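Local coordinates for uncharacterized protein (Pseudomonas aeruginosa, PDB 4O5P) that is a type VI secretion phospholipase effector, Tle1, probably hydrolysing membrane phospholipids with an alpha/beta-hydrolase-type catalytic domain, at residues T305-D310 against I349-M354; S326-C331 against K368-Y373. All blocks are in the same frame, centred on the assembly; numbering follows the deposited sequence.

Interaction 1: residues T305-D310 against I349-M354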
loop_
_atom_site.group_PDB
_atom_site.type_symbol
_atom_site.label_atom_id
_atom_site.label_comp_id
_atom_site.label_asym_id
_atom_site.label_seq_id
_atom_site.Cartn_x
_atom_site.Cartn_y
_atom_site.Cartn_z
ATOM N N THR A 305 12.329 -6.454 -2.954
ATOM C CA THR A 305 11.916 -5.610 -4.077
ATOM C C THR A 305 11.408 -4.222 -3.642
ATOM O O THR A 305 10.974 -3.417 -4.462
ATOM C CB THR A 305 10.893 -6.329 -4.985
ATOM O OG1 THR A 305 9.761 -6.737 -4.212
ATOM C CG2 THR A 305 11.530 -7.572 -5.622
HETATM N N MSE A 306 11.472 -3.927 -2.353
HETATM C CA MSE A 306 11.082 -2.601 -1.899
HETATM C C MSE A 306 12.237 -1.625 -2.052
HETATM O O MSE A 306 12.039 -0.415 -2.202
HETATM C CB MSE A 306 10.623 -2.649 -0.441
HETATM C CG MSE A 306 9.325 -3.448 -0.242
HETATM SE SE MSE A 306 7.890 -2.649 -1.297
HETATM C CE MSE A 306 7.948 -3.876 -2.803
ATOM N N ARG A 307 13.446 -2.163 -1.965
ATOM C CA ARG A 307 14.665 -1.384 -2.130
ATOM C C ARG A 307 14.623 -0.681 -3.484
ATOM O O ARG A 307 14.425 -1.338 -4.512
ATOM C CB ARG A 307 15.848 -2.344 -2.093
ATOM C CG ARG A 307 17.185 -1.688 -1.996
ATOM C CD ARG A 307 18.296 -2.684 -2.363
ATOM N NE ARG A 307 19.520 -1.940 -2.601
ATOM C CZ ARG A 307 20.351 -1.563 -1.635
ATOM N NH1 ARG A 307 20.099 -1.905 -0.368
ATOM N NH2 ARG A 307 21.436 -0.859 -1.937
ATOM N N LEU A 308 14.782 0.641 -3.502
ATOM C CA LEU A 308 14.675 1.361 -4.773
ATOM C C LEU A 308 15.794 0.887 -5.722
ATOM O O LEU A 308 16.826 0.393 -5.258
ATOM C CB LEU A 308 14.736 2.872 -4.559
ATOM C CG LEU A 308 13.630 3.642 -3.824
ATOM C CD1 LEU A 308 13.985 5.110 -3.823
ATOM C CD2 LEU A 308 12.256 3.478 -4.442
ATOM N N PRO A 309 15.569 0.983 -7.047
ATOM C CA PRO A 309 16.602 0.524 -7.994
ATOM C C PRO A 309 17.942 1.224 -7.787
ATOM O O PRO A 309 17.981 2.450 -7.605
ATOM C CB PRO A 309 16.024 0.917 -9.364
ATOM C CG PRO A 309 14.553 0.817 -9.185
ATOM C CD PRO A 309 14.302 1.299 -7.736
ATOM N N ASP A 310 19.020 0.444 -7.793
ATOM C CA ASP A 310 20.361 1.000 -7.699
ATOM C C ASP A 310 20.944 1.182 -9.092
ATOM O O ASP A 310 20.842 0.298 -9.946
ATOM C CB ASP A 310 21.274 0.109 -6.856
ATOM C CG ASP A 310 21.340 0.553 -5.409
ATOM O OD1 ASP A 310 21.288 1.781 -5.155
ATOM O OD2 ASP A 310 21.460 -0.316 -4.528
ATOM N N ILE A 349 12.042 4.229 2.115
ATOM C CA ILE A 349 12.913 4.046 0.957
ATOM C C ILE A 349 14.381 4.185 1.355
ATOM O O ILE A 349 15.262 4.222 0.486
ATOM C CB ILE A 349 12.618 5.049 -0.152
ATOM C CG1 ILE A 349 12.727 6.481 0.372
ATOM C CG2 ILE A 349 11.248 4.788 -0.773
ATOM C CD1 ILE A 349 12.849 7.510 -0.723
ATOM N N ARG A 350 14.629 4.268 2.663
ATOM C CA ARG A 350 15.993 4.221 3.222
ATOM C C ARG A 350 16.572 2.807 3.120
ATOM O O ARG A 350 15.859 1.808 3.264
ATOM C CB ARG A 350 16.023 4.661 4.703
ATOM C CG ARG A 350 17.367 5.290 5.176
ATOM C CD ARG A 350 17.288 5.781 6.619
ATOM N NE ARG A 350 17.286 4.678 7.590
ATOM C CZ ARG A 350 16.813 4.786 8.825
ATOM N NH1 ARG A 350 16.274 5.928 9.218
ATOM N NH2 ARG A 350 16.841 3.753 9.648
ATOM N N ARG A 351 17.871 2.726 2.867
ATOM C CA ARG A 351 18.542 1.442 2.716
ATOM C C ARG A 351 20.067 1.623 2.757
ATOM O O ARG A 351 20.582 2.732 2.561
ATOM C CB ARG A 351 18.128 0.793 1.395
ATOM C CG ARG A 351 19.017 1.163 0.214
ATOM C CD ARG A 351 18.862 2.607 -0.267
ATOM N NE ARG A 351 19.715 2.838 -1.439
ATOM C CZ ARG A 351 20.993 3.202 -1.370
ATOM N NH1 ARG A 351 21.563 3.398 -0.184
ATOM N NH2 ARG A 351 21.708 3.379 -2.479
ATOM N N ARG A 352 20.785 0.531 2.993
ATOM C CA ARG A 352 22.245 0.574 2.972
ATOM C C ARG A 352 22.781 0.442 1.541
ATOM O O ARG A 352 22.189 -0.269 0.719
ATOM C CB ARG A 352 22.797 -0.548 3.848
ATOM C CG ARG A 352 22.221 -0.560 5.260
ATOM C CD ARG A 352 22.861 -1.656 6.104
ATOM N NE ARG A 352 24.290 -1.392 6.270
ATOM C CZ ARG A 352 25.207 -2.311 6.563
ATOM N NH1 ARG A 352 24.860 -3.591 6.718
ATOM N NH2 ARG A 352 26.481 -1.946 6.682
ATOM N N ASP A 353 23.873 1.142 1.229
ATOM C CA ASP A 353 24.555 0.951 -0.057
ATOM C C ASP A 353 24.917 -0.509 -0.226
ATOM O O ASP A 353 25.086 -1.236 0.758
ATOM C CB ASP A 353 25.836 1.790 -0.158
ATOM C CG ASP A 353 25.553 3.249 -0.361
ATOM O OD1 ASP A 353 24.392 3.596 -0.682
ATOM O OD2 ASP A 353 26.491 4.057 -0.208
HETATM N N MSE A 354 25.064 -0.940 -1.471
HETATM C CA MSE A 354 25.260 -2.359 -1.732
HETATM C C MSE A 354 25.773 -2.591 -3.146
HETATM O O MSE A 354 24.987 -2.832 -4.056
HETATM C CB MSE A 354 23.930 -3.084 -1.523
HETATM C CG MSE A 354 23.926 -4.548 -1.850
HETATM SE SE MSE A 354 22.180 -4.953 -2.580
HETATM C CE MSE A 354 21.515 -5.868 -1.022
HETATM O O HOH W 1 15.091 2.019 -1.012
HETATM O O HOH W 2 18.560 2.178 -3.773
#

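Interaction 2: residues S326-C331 against K368-Y373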
loop_
_atom_site.group_PDB
_atom_site.type_symbol
_atom_site.label_atom_id
_atom_site.label_comp_id
_atom_site.label_asym_id
_atom_site.label_seq_id
_atom_site.Cartn_x
_atom_site.Cartn_y
_atom_site.Cartn_z
ATOM N N SER A 326 21.266 6.355 -16.170
ATOM C CA SER A 326 20.440 6.040 -14.995
ATOM C C SER A 326 19.051 5.483 -15.327
ATOM O O SER A 326 18.415 5.897 -16.293
ATOM C CB SER A 326 20.299 7.275 -14.089
ATOM O OG SER A 326 21.566 7.808 -13.736
ATOM N N PHE A 327 18.595 4.544 -14.509
ATOM C CA PHE A 327 17.260 3.981 -14.656
ATOM C C PHE A 327 16.170 4.818 -13.956
ATOM O O PHE A 327 15.081 5.038 -14.511
ATOM C CB PHE A 327 17.256 2.538 -14.165
ATOM C CG PHE A 327 15.931 1.856 -14.315
ATOM C CD1 PHE A 327 15.443 1.541 -15.574
ATOM C CD2 PHE A 327 15.169 1.540 -13.195
ATOM C CE1 PHE A 327 14.217 0.911 -15.716
ATOM C CE2 PHE A 327 13.933 0.918 -13.330
ATOM C CZ PHE A 327 13.459 0.597 -14.587
ATOM N N LEU A 328 16.473 5.305 -12.752
ATOM C CA LEU A 328 15.507 6.085 -11.968
ATOM C C LEU A 328 16.021 7.498 -11.747
ATOM O O LEU A 328 17.075 7.683 -11.136
ATOM C CB LEU A 328 15.249 5.409 -10.610
ATOM C CG LEU A 328 14.406 6.180 -9.591
ATOM C CD1 LEU A 328 12.994 6.316 -10.119
ATOM C CD2 LEU A 328 14.404 5.456 -8.215
ATOM N N LYS A 329 15.285 8.497 -12.222
ATOM C CA LYS A 329 15.756 9.894 -12.150
ATOM C C LYS A 329 15.358 10.635 -10.870
ATOM O O LYS A 329 16.006 11.605 -10.489
ATOM C CB LYS A 329 15.224 10.698 -13.339
ATOM C CG LYS A 329 15.476 10.100 -14.719
ATOM C CD LYS A 329 16.937 9.827 -14.997
ATOM C CE LYS A 329 17.045 9.085 -16.345
ATOM N NZ LYS A 329 18.446 8.926 -16.880
ATOM N N ARG A 330 14.289 10.189 -10.217
ATOM C CA ARG A 330 13.688 10.955 -9.121
ATOM C C ARG A 330 12.620 10.130 -8.398
ATOM O O ARG A 330 11.690 9.618 -9.026
ATOM C CB ARG A 330 13.049 12.237 -9.667
ATOM C CG ARG A 330 12.350 13.114 -8.612
ATOM C CD ARG A 330 13.352 13.721 -7.630
ATOM N NE ARG A 330 12.714 14.668 -6.718
ATOM C CZ ARG A 330 13.264 15.077 -5.576
ATOM N NH1 ARG A 330 14.441 14.597 -5.200
ATOM N NH2 ARG A 330 12.633 15.946 -4.805
ATOM N N CYS A 331 12.749 10.020 -7.078
ATOM C CA CYS A 331 11.711 9.391 -6.270
ATOM C C CYS A 331 11.366 10.237 -5.049
ATOM O O CYS A 331 12.254 10.651 -4.297
ATOM C CB CYS A 331 12.125 7.988 -5.825
ATOM S SG CYS A 331 10.880 7.153 -4.774
ATOM N N LYS A 368 20.795 8.722 -4.112
ATOM C CA LYS A 368 20.758 10.017 -4.806
ATOM C C LYS A 368 19.406 10.261 -5.489
ATOM O O LYS A 368 18.758 9.324 -5.949
ATOM C CB LYS A 368 21.887 10.120 -5.858
ATOM C CG LYS A 368 21.829 9.065 -6.970
ATOM C CD LYS A 368 22.968 9.252 -7.982
ATOM C CE LYS A 368 22.946 8.171 -9.054
ATOM N NZ LYS A 368 24.098 8.256 -10.002
ATOM N N TRP A 369 18.964 11.512 -5.521
ATOM C CA TRP A 369 17.749 11.883 -6.251
ATOM C C TRP A 369 16.477 11.272 -5.668
ATOM O O TRP A 369 15.442 11.273 -6.341
ATOM C CB TRP A 369 17.835 11.486 -7.735
ATOM C CG TRP A 369 19.126 11.842 -8.420
ATOM C CD1 TRP A 369 19.981 12.860 -8.098
ATOM C CD2 TRP A 369 19.713 11.164 -9.538
ATOM N NE1 TRP A 369 21.058 12.863 -8.964
ATOM C CE2 TRP A 369 20.912 11.834 -9.857
ATOM C CE3 TRP A 369 19.334 10.052 -10.306
ATOM C CZ2 TRP A 369 21.745 11.421 -10.907
ATOM C CZ3 TRP A 369 20.158 9.653 -11.344
ATOM C CH2 TRP A 369 21.348 10.337 -11.635
ATOM N N THR A 370 16.547 10.753 -4.440
ATOM C CA THR A 370 15.348 10.243 -3.763
ATOM C C THR A 370 15.180 10.907 -2.393
ATOM O O THR A 370 16.162 11.107 -1.676
ATOM C CB THR A 370 15.367 8.704 -3.636
ATOM O OG1 THR A 370 16.384 8.292 -2.711
ATOM C CG2 THR A 370 15.651 8.072 -4.999
ATOM N N VAL A 371 13.947 11.250 -2.029
ATOM C CA VAL A 371 13.712 12.040 -0.817
ATOM C C VAL A 371 12.461 11.517 -0.119
ATOM O O VAL A 371 11.553 11.021 -0.776
ATOM C CB VAL A 371 13.633 13.567 -1.164
ATOM C CG1 VAL A 371 12.521 13.845 -2.165
ATOM C CG2 VAL A 371 13.472 14.424 0.075
ATOM N N GLU A 372 12.447 11.572 1.211
ATOM C CA GLU A 372 11.360 11.015 2.028
ATOM C C GLU A 372 10.882 12.110 2.996
ATOM O O GLU A 372 11.675 12.650 3.774
ATOM C CB GLU A 372 11.864 9.757 2.773
ATOM C CG GLU A 372 10.842 9.002 3.661
ATOM C CD GLU A 372 11.265 7.559 3.917
ATOM O OE1 GLU A 372 12.093 7.300 4.823
ATOM O OE2 GLU A 372 10.780 6.654 3.212
ATOM N N TYR A 373 9.600 12.465 2.925
ATOM C CA TYR A 373 9.050 13.534 3.757
ATOM C C TYR A 373 8.069 12.990 4.781
ATOM O O TYR A 373 7.188 12.189 4.439
ATOM C CB TYR A 373 8.331 14.565 2.893
ATOM C CG TYR A 373 9.250 15.469 2.115
ATOM C CD1 TYR A 373 9.930 16.511 2.742
ATOM C CD2 TYR A 373 9.425 15.292 0.745
ATOM C CE1 TYR A 373 10.776 17.361 2.015
ATOM C CE2 TYR A 373 10.251 16.125 0.024
ATOM C CZ TYR A 373 10.929 17.148 0.663
ATOM O OH TYR A 373 11.748 17.970 -0.074
HETATM O O HOH W 3 23.555 7.241 -12.479
HETATM O O HOH W 4 11.926 17.885 -2.476
#

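Interaction 1: residues T305-D310 against I349-M354
Arg307 reaches across to the carbonyl of Arg352 and belongs to a four-residue salt-bridge network, Arg307, Asp310, Arg351 and Asp353, within the alpha/beta-hydrolase-like catalytic region. Its NH1 and NH2 both close on the carbonyl oxygen of Arg352, NH2 at 2.8 Å from that O, in the plane of the guanidinium and of the carbonyl alike. The same NH2 meets OD2 of Asp310 at 2.6 Å through the syn lone pair, nearly straight at 163°. The selenium of selenomethionine Met354 sits over the centre of one guanidinium face; CG of Arg351 lies over the opposite face, offset toward its rim, 3.3 Å from NH1 of Arg307.

The two arginine side chains cross at about a right angle, yet their guanidinium planes stay within 18° of each other. The like charges come close, Arg307 NH2 lying 4.1 Å from Arg351 NE, and Asp310 probably offsets the repulsion by serving both: its OD1 takes Arg351 NH2 at 3.1 Å, tip to tip. Asp353 OD1 receives Arg351 NH1 and NH2 together.

Beside the charged cluster, Leu308 crosses Ile349 obliquely, CD1 of Leu308 3.9 Å from CB of Ile349. Outside the two segments, Asp690 forms a salt bridge with NH1 of Arg307, a second acid for that guanidinium. One water links Leu308 N to Ile349 O; another accepts from Arg351 NE at 2.7 Å and donates to Leu308 O.

Interaction 2: residues S326-C331 against K368-Y373
Cys331 and Thr370 form a parallel bridge where strands 331-336 and 370-375 begin to run side by side, their CA atoms 4.5 Å apart. Two backbone hydrogen bonds frame it: Cys331 N gives to Trp369 O at 3.1 Å, and Val371 N gives to Cys331 O at 2.9 Å. Two CA-H...O contacts, from Arg330 CA to Trp369 O and from Thr370 CA to Cys331 O, reinforce the pairing.

Both bridge residues send their side chains to the same face of the sheet, where Cys331 CB meets Thr370 CG2 at 3.6 Å; OG1 of Thr370 turns back to the carbonyl oxygen of Arg367. Ahead of the bridge, the indole of Trp369 turns the edge of its six-membered ring to the loop 326-330. Ser326 OG stands 3.3 Å from CH2 of Trp369, and Leu328 O lies in the ring plane, 3.4 Å from CE3 of Trp369. Lys368 lays its CD over the centre of one indole face. The hydroxyl OG of Ser326 is hydrogen-bonded to Glu323.

Arg330 starts away from the strand, but a bend at chi2 (67°) brings CD back toward it. Val371 CG1 then covers one guanidinium face, 3.4 Å from Arg330 NH2, while Glu413 pairs with that nitrogen in a salt bridge. Strand 331-336 is flanked in parallel by 270-280 on one side and 370-375 on the other, consistent with the core beta-sheet of an alpha/beta-hydrolase, the family to which this catalytic region is assigned.

Interactions 1 and 2 alternate along the chain, and their centres lie about 11 Å apart. Leu308 joins them: its CD1 touches Thr370 CG2 at 3.6 Å and Cys331 SG at 3.8 Å, placing the loop of interaction 1 against the face of the sheet that bears the side chains of Cys331 and Thr370. Glu372 makes the polar link, its OE2 lying 2.9 Å from Ile349 N in a probable hydrogen bond and also hydrogen-bonded to His333 ND1. Arg367 bonds to Pro309 O and Leu328 O, linking two parts of the same long connection. Strand 370-375 leads on to His379, which with Ser237 and Asp281 probably forms the catalytic triad.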